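Local coordinates for protein lipase (Rhizopus niveus, PDB 1LGY) that hydrolyses ester bonds of triacylglycerols and their partial glycerides, with strong preference for the 1 and 3 positions, at residues Thr91-Asn96 with Lys107-Phe112. Sequence-based numbering, arbitrary orientation.
Sequences TDIVFN and KVHAGF
The start of helix 110-133, where A110 and H109 meet N96 and I93, illustrates how a β-hairpin can hand over its pairing to a helix within the class 3 lipase fold. Residues 91-96 follow the short helix 87-91, which probably corresponds to the lid of related fungal lipases, and lead into strand 97-99. H109 occupies the N-cap, so the amide of A110 belongs to the first turn, where no earlier helical carbonyl serves it. N96 supplies the acceptor instead: the hydrogen bond from A110 N to N96 O is 3.2 Å long. It is nearly straight, at 174°, although the donor sits off the carbonyl plane. This bond carries the antiparallel register of S98 and V108 one step beyond the strands. On the same two residues, the amide end of N96 rests against the A110 methyl, N96 ND2 being 3.7 Å from A110 CB.

The other half of the contact is packing of the I93 side chain against two rings. I93 holds CG1 anti to its backbone N (chi1 -175°) and continues extended to CD1, a shape that carries its end toward the helix. It crosses the imidazole obliquely, with I93 CG1 3.8 Å from H109 CE1, and its tip approaches F112 more loosely, I93 CD1 lying 4.4 Å from F112 CZ. The F112 ring lies against one face of H109, rim over rim, with H109 CD2 3.5 Å above the F112 plane, while G111 C and F112 N border the imidazole edge.

F112 in turn packs on L146 and A149 of helix 146-161, its side chain about 8 Å from that of the catalytic S145. F95, its side chain directed away from residues 107-112, touches V209, P210 and P211 and meets F214 edge-to-face.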
loop_
_atom_site.group_PDB
_atom_site.type_symbol
_atom_site.label_atom_id
_atom_site.label_comp_id
_atom_site.label_asym_id
_atom_site.label_seq_id
_atom_site.Cartn_x
_atom_site.Cartn_y
_atom_site.Cartn_z
ATOM N N THR A 91 -0.534 11.026 15.814
ATOM C CA THR A 91 -0.185 12.213 16.612
ATOM C C THR A 91 1.249 12.716 16.519
ATOM O O THR A 91 1.481 13.890 16.797
ATOM C CB THR A 91 -0.455 11.995 18.134
ATOM O OG1 THR A 91 0.287 10.835 18.522
ATOM C CG2 THR A 91 -1.937 11.844 18.472
ATOM N N ASP A 92 2.229 11.853 16.206
ATOM C CA ASP A 92 3.633 12.257 16.129
ATOM C C ASP A 92 4.138 12.397 14.706
ATOM O O ASP A 92 5.258 11.999 14.376
ATOM C CB ASP A 92 4.543 11.245 16.846
ATOM C CG ASP A 92 4.141 10.874 18.273
ATOM O OD1 ASP A 92 3.400 11.628 18.924
ATOM O OD2 ASP A 92 4.573 9.801 18.716
ATOM N N ILE A 93 3.344 12.945 13.799
ATOM C CA ILE A 93 3.817 13.059 12.411
ATOM C C ILE A 93 4.229 14.511 12.095
ATOM O O ILE A 93 3.923 15.405 12.883
ATOM C CB ILE A 93 2.637 12.471 11.560
ATOM C CG1 ILE A 93 2.939 12.360 10.081
ATOM C CG2 ILE A 93 1.476 13.394 11.738
ATOM C CD1 ILE A 93 1.795 11.615 9.395
ATOM N N VAL A 94 5.002 14.823 11.051
ATOM C CA VAL A 94 5.251 16.221 10.673
ATOM C C VAL A 94 4.714 16.357 9.254
ATOM O O VAL A 94 5.032 15.509 8.428
ATOM C CB VAL A 94 6.733 16.561 10.666
ATOM C CG1 VAL A 94 6.912 18.022 10.375
ATOM C CG2 VAL A 94 7.330 16.341 12.018
ATOM N N PHE A 95 3.905 17.369 8.917
ATOM C CA PHE A 95 3.353 17.474 7.583
ATOM C C PHE A 95 4.217 18.431 6.773
ATOM O O PHE A 95 3.765 19.458 6.258
ATOM C CB PHE A 95 1.955 18.012 7.599
ATOM C CG PHE A 95 0.931 17.285 8.464
ATOM C CD1 PHE A 95 0.942 15.885 8.612
ATOM C CD2 PHE A 95 -0.051 18.050 9.093
ATOM C CE1 PHE A 95 -0.045 15.282 9.397
ATOM C CE2 PHE A 95 -1.032 17.438 9.869
ATOM C CZ PHE A 95 -1.033 16.052 10.023
ATOM N N ASN A 96 5.499 18.081 6.662
ATOM C CA ASN A 96 6.419 18.802 5.844
ATOM C C ASN A 96 6.848 17.999 4.609
ATOM O O ASN A 96 6.664 16.793 4.547
ATOM C CB ASN A 96 7.602 19.147 6.661
ATOM C CG ASN A 96 8.422 17.979 7.150
ATOM O OD1 ASN A 96 9.625 18.145 7.327
ATOM N ND2 ASN A 96 7.892 16.785 7.412
ATOM N N LYS A 107 6.806 16.714 -4.954
ATOM C CA LYS A 107 7.271 16.661 -3.573
ATOM C C LYS A 107 6.480 15.613 -2.816
ATOM O O LYS A 107 5.269 15.521 -2.923
ATOM C CB LYS A 107 7.051 17.949 -2.842
ATOM C CG LYS A 107 7.814 19.141 -3.395
ATOM C CD LYS A 107 7.440 20.297 -2.500
ATOM C CE LYS A 107 7.886 21.582 -3.159
ATOM N NZ LYS A 107 9.326 21.770 -3.088
ATOM N N VAL A 108 7.115 14.787 -2.021
ATOM C CA VAL A 108 6.435 13.761 -1.245
ATOM C C VAL A 108 6.676 14.045 0.235
ATOM O O VAL A 108 7.580 14.806 0.569
ATOM C CB VAL A 108 6.995 12.365 -1.627
ATOM C CG1 VAL A 108 6.637 12.034 -3.067
ATOM C CG2 VAL A 108 8.511 12.354 -1.521
ATOM N N HIS A 109 5.946 13.401 1.149
ATOM C CA HIS A 109 6.134 13.571 2.572
ATOM C C HIS A 109 7.567 13.289 2.892
ATOM O O HIS A 109 8.136 12.323 2.421
ATOM C CB HIS A 109 5.232 12.609 3.298
ATOM C CG HIS A 109 5.247 12.702 4.817
ATOM N ND1 HIS A 109 4.458 13.391 5.627
ATOM C CD2 HIS A 109 6.071 11.989 5.621
ATOM C CE1 HIS A 109 4.767 13.117 6.868
ATOM N NE2 HIS A 109 5.747 12.264 6.839
ATOM N N ALA A 110 8.197 14.195 3.599
ATOM C CA ALA A 110 9.563 14.007 4.053
ATOM C C ALA A 110 9.883 12.774 4.895
ATOM O O ALA A 110 10.937 12.190 4.673
ATOM C CB ALA A 110 10.006 15.206 4.867
ATOM N N GLY A 111 9.092 12.327 5.883
ATOM C CA GLY A 111 9.485 11.175 6.693
ATOM C C GLY A 111 9.295 9.848 5.974
ATOM O O GLY A 111 10.092 8.926 6.173
ATOM N N PHE A 112 8.271 9.754 5.102
ATOM C CA PHE A 112 7.940 8.505 4.447
ATOM C C PHE A 112 8.987 8.264 3.396
ATOM O O PHE A 112 9.432 7.138 3.251
ATOM C CB PHE A 112 6.584 8.553 3.767
ATOM C CG PHE A 112 5.307 8.729 4.595
ATOM C CD1 PHE A 112 5.258 8.500 5.963
ATOM C CD2 PHE A 112 4.147 9.149 3.932
ATOM C CE1 PHE A 112 4.049 8.702 6.651
ATOM C CE2 PHE A 112 2.948 9.339 4.624
ATOM C CZ PHE A 112 2.900 9.115 5.996
#